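PDB 4YMU: ABC-type amino acid transport system, permease component from Caldanaerobacter subterraneus subsp. tengcongensis MB4, which probably forms the membrane-spanning part of an ABC transporter for amino acids, and holds bound arginine within its transmembrane helices. Local coordinates for residues 2-5 with 6-9; 25-28 with 29-33; 182-185 with 186-189. All blocks are in the same frame, centred on the assembly; numbering follows the deposited sequence.

Contact 1 (2-5 with 6-9); sequences TVDF and LSMV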
loop_
_atom_site.group_PDB
_atom_site.type_symbol
_atom_site.label_atom_id
_atom_site.label_comp_id
_atom_site.label_asym_id
_atom_site.label_seq_id
_atom_site.Cartn_x
_atom_site.Cartn_y
_atom_site.Cartn_z
ATOM N N THR C 2 49.509 -17.727 -3.199
ATOM C CA THR C 2 48.803 -16.857 -4.135
ATOM C C THR C 2 47.603 -17.632 -4.661
ATOM O O THR C 2 47.582 -18.860 -4.581
ATOM C CB THR C 2 49.689 -16.504 -5.320
ATOM O OG1 THR C 2 50.477 -17.647 -5.676
ATOM C CG2 THR C 2 50.609 -15.351 -4.964
ATOM N N VAL C 3 46.622 -16.933 -5.227
ATOM C CA VAL C 3 45.345 -17.569 -5.582
ATOM C C VAL C 3 45.482 -18.589 -6.722
ATOM O O VAL C 3 46.217 -18.364 -7.680
ATOM C CB VAL C 3 44.196 -16.522 -5.846
ATOM C CG1 VAL C 3 44.720 -15.100 -5.754
ATOM C CG2 VAL C 3 43.497 -16.769 -7.180
ATOM N N ASP C 4 44.791 -19.718 -6.595
ATOM C CA ASP C 4 44.856 -20.782 -7.590
ATOM C C ASP C 4 43.482 -21.419 -7.702
ATOM O O ASP C 4 43.162 -22.347 -6.957
ATOM C CB ASP C 4 45.895 -21.834 -7.166
ATOM C CG ASP C 4 46.099 -22.946 -8.209
ATOM O OD1 ASP C 4 45.125 -23.399 -8.852
ATOM O OD2 ASP C 4 47.260 -23.383 -8.376
ATOM N N PHE C 5 42.670 -20.944 -8.638
ATOM C CA PHE C 5 41.328 -21.495 -8.782
ATOM C C PHE C 5 41.334 -22.816 -9.556
ATOM O O PHE C 5 40.416 -23.632 -9.433
ATOM C CB PHE C 5 40.364 -20.467 -9.396
ATOM C CG PHE C 5 39.811 -19.486 -8.393
ATOM C CD1 PHE C 5 38.752 -19.839 -7.571
ATOM C CD2 PHE C 5 40.364 -18.222 -8.255
ATOM C CE1 PHE C 5 38.245 -18.935 -6.640
ATOM C CE2 PHE C 5 39.865 -17.317 -7.321
ATOM C CZ PHE C 5 38.810 -17.672 -6.515
ATOM N N LEU C 6 42.384 -23.047 -10.334
ATOM C CA LEU C 6 42.444 -24.266 -11.131
ATOM C C LEU C 6 42.583 -25.482 -10.224
ATOM O O LEU C 6 42.000 -26.538 -10.485
ATOM C CB LEU C 6 43.606 -24.212 -12.125
ATOM C CG LEU C 6 43.581 -23.115 -13.192
ATOM C CD1 LEU C 6 44.073 -21.766 -12.644
ATOM C CD2 LEU C 6 44.378 -23.547 -14.414
ATOM N N SER C 7 43.348 -25.318 -9.147
ATOM C CA SER C 7 43.545 -26.373 -8.156
ATOM C C SER C 7 42.218 -26.798 -7.559
ATOM O O SER C 7 42.067 -27.922 -7.080
ATOM C CB SER C 7 44.469 -25.871 -7.049
ATOM O OG SER C 7 44.019 -24.618 -6.557
ATOM N N MET C 8 41.266 -25.872 -7.602
ATOM C CA MET C 8 39.932 -26.051 -7.053
ATOM C C MET C 8 39.061 -26.921 -7.952
ATOM O O MET C 8 38.132 -27.575 -7.470
ATOM C CB MET C 8 39.297 -24.679 -6.858
ATOM C CG MET C 8 38.531 -24.492 -5.575
ATOM S SD MET C 8 39.337 -25.120 -4.106
ATOM C CE MET C 8 40.906 -24.262 -4.203
ATOM N N VAL C 9 39.371 -26.927 -9.251
ATOM C CA VAL C 9 38.569 -27.655 -10.245
ATOM C C VAL C 9 38.289 -29.103 -9.851
ATOM O O VAL C 9 37.149 -29.559 -9.902
ATOM C CB VAL C 9 39.215 -27.630 -11.657
ATOM C CG1 VAL C 9 38.403 -28.485 -12.633
ATOM C CG2 VAL C 9 39.341 -26.201 -12.170
#

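Contact 2 (25-28 with 29-33); sequences LTFL and AVTIG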
loop_
_atom_site.group_PDB
_atom_site.type_symbol
_atom_site.label_atom_id
_atom_site.label_comp_id
_atom_site.label_asym_id
_atom_site.label_seq_id
_atom_site.Cartn_x
_atom_site.Cartn_y
_atom_site.Cartn_z
ATOM N N LEU C 25 18.430 -30.311 2.340
ATOM C CA LEU C 25 18.174 -29.733 3.654
ATOM C C LEU C 25 17.030 -28.703 3.628
ATOM O O LEU C 25 16.054 -28.823 4.377
ATOM C CB LEU C 25 19.451 -29.066 4.170
ATOM C CG LEU C 25 19.761 -29.035 5.672
ATOM C CD1 LEU C 25 20.258 -27.653 6.058
ATOM C CD2 LEU C 25 18.589 -29.459 6.550
ATOM N N THR C 26 17.167 -27.702 2.762
ATOM C CA THR C 26 16.264 -26.556 2.737
ATOM C C THR C 26 14.853 -26.939 2.305
ATOM O O THR C 26 13.875 -26.531 2.925
ATOM C CB THR C 26 16.795 -25.449 1.806
ATOM O OG1 THR C 26 18.199 -25.267 2.026
ATOM C CG2 THR C 26 16.081 -24.131 2.068
ATOM N N PHE C 27 14.764 -27.726 1.239
ATOM C CA PHE C 27 13.503 -28.278 0.777
ATOM C C PHE C 27 12.729 -28.967 1.891
ATOM O O PHE C 27 11.586 -28.620 2.175
ATOM C CB PHE C 27 13.776 -29.309 -0.307
ATOM C CG PHE C 27 13.018 -29.073 -1.567
ATOM C CD1 PHE C 27 11.737 -29.583 -1.726
ATOM C CD2 PHE C 27 13.586 -28.340 -2.603
ATOM C CE1 PHE C 27 11.032 -29.366 -2.900
ATOM C CE2 PHE C 27 12.892 -28.115 -3.780
ATOM C CZ PHE C 27 11.612 -28.632 -3.930
ATOM N N LEU C 28 13.349 -29.957 2.512
ATOM C CA LEU C 28 12.691 -30.737 3.557
ATOM C C LEU C 28 12.259 -29.869 4.741
ATOM O O LEU C 28 11.170 -30.053 5.287
ATOM C CB LEU C 28 13.605 -31.877 4.023
ATOM C CG LEU C 28 13.076 -32.809 5.116
ATOM C CD1 LEU C 28 11.748 -33.442 4.707
ATOM C CD2 LEU C 28 14.111 -33.894 5.439
ATOM N N ALA C 29 13.109 -28.922 5.130
ATOM C CA ALA C 29 12.815 -28.078 6.280
ATOM C C ALA C 29 11.635 -27.176 5.962
ATOM O O ALA C 29 10.619 -27.176 6.672
ATOM C CB ALA C 29 14.028 -27.250 6.658
ATOM N N VAL C 30 11.769 -26.440 4.863
ATOM C CA VAL C 30 10.733 -25.528 4.414
ATOM C C VAL C 30 9.407 -26.265 4.215
ATOM O O VAL C 30 8.364 -25.772 4.645
ATOM C CB VAL C 30 11.149 -24.781 3.140
ATOM C CG1 VAL C 30 9.968 -24.024 2.567
ATOM C CG2 VAL C 30 12.295 -23.819 3.453
ATOM N N THR C 31 9.450 -27.428 3.565
ATOM C CA THR C 31 8.255 -28.253 3.396
ATOM C C THR C 31 7.581 -28.550 4.730
ATOM O O THR C 31 6.374 -28.370 4.880
ATOM C CB THR C 31 8.566 -29.586 2.707
ATOM O OG1 THR C 31 8.800 -29.362 1.316
ATOM C CG2 THR C 31 7.394 -30.535 2.845
ATOM N N ILE C 32 8.379 -28.985 5.698
ATOM C CA ILE C 32 7.878 -29.308 7.025
ATOM C C ILE C 32 7.467 -28.033 7.746
ATOM O O ILE C 32 6.452 -28.005 8.438
ATOM C CB ILE C 32 8.946 -30.086 7.850
ATOM C CG1 ILE C 32 9.053 -31.535 7.353
ATOM C CG2 ILE C 32 8.596 -30.090 9.323
ATOM C CD1 ILE C 32 10.221 -32.293 7.921
ATOM N N GLY C 33 8.252 -26.975 7.557
ATOM C CA GLY C 33 7.980 -25.685 8.175
ATOM C C GLY C 33 6.664 -25.063 7.725
ATOM O O GLY C 33 6.067 -24.256 8.443
#

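Contact 3 (182-185 with 186-189); sequences TYRY and FEPY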
loop_
_atom_site.group_PDB
_atom_site.type_symbol
_atom_site.label_atom_id
_atom_site.label_comp_id
_atom_site.label_asym_id
_atom_site.label_seq_id
_atom_site.Cartn_x
_atom_site.Cartn_y
_atom_site.Cartn_z
ATOM N N THR C 182 44.291 -28.665 0.930
ATOM C CA THR C 182 44.920 -27.671 0.056
ATOM C C THR C 182 45.516 -26.527 0.855
ATOM O O THR C 182 46.377 -25.785 0.357
ATOM C CB THR C 182 43.911 -27.082 -0.988
ATOM O OG1 THR C 182 42.851 -26.374 -0.321
ATOM C CG2 THR C 182 43.326 -28.186 -1.858
ATOM N N TYR C 183 45.063 -26.405 2.101
ATOM C CA TYR C 183 45.411 -25.282 2.978
ATOM C C TYR C 183 44.839 -23.957 2.445
ATOM O O TYR C 183 45.177 -22.875 2.934
ATOM C CB TYR C 183 46.929 -25.207 3.226
ATOM C CG TYR C 183 47.519 -26.525 3.704
ATOM C CD1 TYR C 183 47.564 -26.846 5.052
ATOM C CD2 TYR C 183 47.997 -27.464 2.796
ATOM C CE1 TYR C 183 48.089 -28.054 5.480
ATOM C CE2 TYR C 183 48.518 -28.667 3.210
ATOM C CZ TYR C 183 48.567 -28.966 4.554
ATOM O OH TYR C 183 49.098 -30.180 4.967
ATOM N N ARG C 184 43.919 -24.066 1.485
ATOM C CA ARG C 184 43.293 -22.901 0.866
ATOM C C ARG C 184 41.838 -22.749 1.301
ATOM O O ARG C 184 41.020 -23.648 1.097
ATOM C CB ARG C 184 43.366 -22.994 -0.662
ATOM C CG ARG C 184 44.770 -22.919 -1.227
ATOM C CD ARG C 184 44.780 -22.959 -2.747
ATOM N NE ARG C 184 46.116 -22.701 -3.281
ATOM C CZ ARG C 184 46.695 -21.503 -3.314
ATOM N NH1 ARG C 184 46.065 -20.442 -2.834
ATOM N NH2 ARG C 184 47.915 -21.365 -3.813
ATOM N N TYR C 185 41.536 -21.605 1.911
ATOM C CA TYR C 185 40.180 -21.274 2.340
ATOM C C TYR C 185 39.519 -20.317 1.353
ATOM O O TYR C 185 38.374 -20.521 0.974
ATOM C CB TYR C 185 40.202 -20.612 3.719
ATOM C CG TYR C 185 40.002 -21.555 4.876
ATOM C CD1 TYR C 185 38.879 -22.355 4.946
ATOM C CD2 TYR C 185 40.936 -21.634 5.916
ATOM C CE1 TYR C 185 38.679 -23.220 6.013
ATOM C CE2 TYR C 185 40.748 -22.489 6.985
ATOM C CZ TYR C 185 39.617 -23.282 7.031
ATOM O OH TYR C 185 39.404 -24.148 8.082
ATOM N N PHE C 186 40.261 -19.280 0.967
ATOM C CA PHE C 186 39.800 -18.229 0.066
ATOM C C PHE C 186 39.045 -18.728 -1.156
ATOM O O PHE C 186 37.840 -18.497 -1.291
ATOM C CB PHE C 186 40.995 -17.396 -0.395
ATOM C CG PHE C 186 40.628 -16.246 -1.282
ATOM C CD1 PHE C 186 40.346 -14.999 -0.739
ATOM C CD2 PHE C 186 40.568 -16.401 -2.663
ATOM C CE1 PHE C 186 40.012 -13.924 -1.554
ATOM C CE2 PHE C 186 40.231 -15.328 -3.487
ATOM C CZ PHE C 186 39.956 -14.091 -2.929
ATOM N N GLU C 187 39.758 -19.401 -2.049
ATOM C CA GLU C 187 39.175 -19.818 -3.321
ATOM C C GLU C 187 37.898 -20.683 -3.202
ATOM O O GLU C 187 36.902 -20.405 -3.877
ATOM C CB GLU C 187 40.240 -20.436 -4.255
ATOM C CG GLU C 187 41.491 -20.961 -3.551
ATOM C CD GLU C 187 42.589 -19.913 -3.364
ATOM O OE1 GLU C 187 42.885 -19.541 -2.208
ATOM O OE2 GLU C 187 43.192 -19.484 -4.370
ATOM N N PRO C 188 37.895 -21.703 -2.324
ATOM C CA PRO C 188 36.629 -22.451 -2.202
ATOM C C PRO C 188 35.468 -21.629 -1.598
ATOM O O PRO C 188 34.308 -21.911 -1.878
ATOM C CB PRO C 188 37.001 -23.630 -1.282
ATOM C CG PRO C 188 38.191 -23.163 -0.544
ATOM C CD PRO C 188 38.957 -22.288 -1.491
ATOM N N TYR C 189 35.781 -20.634 -0.773
ATOM C CA TYR C 189 34.752 -19.778 -0.216
ATOM C C TYR C 189 34.178 -18.890 -1.313
ATOM O O TYR C 189 32.965 -18.771 -1.425
ATOM C CB TYR C 189 35.283 -18.943 0.954
ATOM C CG TYR C 189 35.163 -19.664 2.272
ATOM C CD1 TYR C 189 33.982 -20.306 2.622
ATOM C CD2 TYR C 189 36.251 -19.758 3.146
ATOM C CE1 TYR C 189 33.869 -20.978 3.829
ATOM C CE2 TYR C 189 36.157 -20.443 4.349
ATOM C CZ TYR C 189 34.970 -21.057 4.686
ATOM O OH TYR C 189 34.866 -21.745 5.881
#

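Contact 1 (2-5 with 6-9)
The carboxylate of Asp4 reaches forward along the chain to Ser7. OD1 accepts the backbone N-H of Ser7, with Ser7 N 2.6 Å from Asp4 OD1 and the N-H pointing at the oxygen at 156°. The N-H meets OD1 on its syn side but lies 31° out of the carboxylate plane. Asp4 CG stands anti to its own backbone N (chi1 -176°), which turns the carboxylate toward the start of the helix. The hydroxyl of Ser7 adds a weak second bond to the same oxygen, OG to Asp4 OD1 at 2.8 Å. Ser7 OG sits between its backbone N and carbonyl carbon, and this folds the hydroxyl back over Asp4. This is a side-chain cap at the N-terminal end of the short helix 6-9. The helix itself is weakly bonded. The bonds that Phe5 O receives from Met8 N (3.0 Å) and Val9 N (3.5 Å) are both weak. The Phe5 side chain leaves the backbone away from residues 6-9, and it lies against Glu187 of helix 186-214. Met8 is bent at chi2 and chi3, and its methyl CE comes back to 4.0 Å from Asp4 O. The Met8 side chain also packs on Glu187 and Ile191. Leu6 sits on the surface, with CB 3.7 Å from Asp4 OD1.

Contact 2 (25-28 with 29-33)
Phe27 O is gripped twice by Thr31, one turn further along helix 12-44, most of which is predicted to span the membrane. Thr31 N donates to Phe27 O at 2.8 Å, nearly in line with the carbonyl. The Thr31 hydroxyl donates to it as well, with OG1 3.0 Å from Phe27 O. It approaches from above the carbonyl plane, 43° out of it. Thr31 OG1 is anti to its own carbonyl carbon (chi1 -74°), a rotation that swings the hydroxyl back over the preceding turn. A polar group on the surface of the helix is thereby satisfied by the backbone. The flanking i to i+4 bonds are regular: Ala29 N to Leu25 O, Val30 N to Thr26 O and Ile32 N to Leu28 O.

Thr26 and Val30 lie side by side on another flank, both packed on Met156, which lines the arginine pocket. Their CG2 methyls are 4.0 Å apart. The Thr26 hydroxyl bonds back to Thr22 O. Leu25 and Ala29 both rest on Leu95 of helix 87-112. Leu28 and Ile32 also run alongside each other, pointing the same way. Their branches meet at the ends, with Leu28 CD1 3.7 Å from Ile32 CD1.

Contact 3 (182-185 with 186-189)
Arg184 and Glu187 form a long salt bridge at the start of helix 186-214. NH1 of Arg184 lies 3.4 Å from Glu187 OE1, and the hydrogen bond within the bridge is weak. OE1 sits at the edge of the guanidinium, near its plane. The carboxylate is turned 63° against the guanidinium. The arginine chain is extended from CG to NE. With Glu187 bent at chi2 (-88°), its CG comes back alongside the arginine chain, 3.9 Å from Arg184 CD.

On another side of the turn, the rings of Tyr185 and Tyr189 point the same way. They meet rim to rim, with planes only 13° apart and neither ring over the other. The nearest carbons are Tyr185 CD1 and Tyr189 CE2, at 3.4 Å. At the backbone end of the pair, Tyr189 N donates to Tyr185 O at 3.1 Å, the first i to i+4 bond of this turn. Pro188 CG packs against the same oxygen, 3.1 Å from Tyr185 O.

Further groups hold these residues in place. Thr182 OG1 accepts from Arg184 N at 3.1 Å. Glu187 OE2 takes the backbone N-H of Asp4, and Tyr185 OH bonds to Asp176 of helix 174-182. Gln80 of the second subunit accepts from both Tyr185 N and Phe186 N through its OE1. Phe81 of that subunit meets the Phe186 ring edge-to-face.

Tyr183, with positive phi, is the first residue to leave helix 174-182. Together they form a short interhelical turn at the subunit interface of the permease, with helix 174-182 ending in an ST turn, that leads into helix 186-214, the predicted last transmembrane helix.

Along the chain the order is contact 1, contact 2, contact 3. Contact 1 caps the short helix 6-9, and helix 12-44, which carries contact 2, comes next. Contact 3 lies far later, at the turn between helices 174-182 and 186-214. Contacts 1 and 3 nevertheless touch, with centres about 8 Å apart. Contact 3 also meets the second subunit, so the N-terminal segment joins the helix start that lies at the subunit interface. Contact 2 stands apart, its centre about 34 Å from that of contact 1 and about 29 Å from that of contact 3. It lies in the core, with the Val30 side chain about 7 Å from a bound arginine.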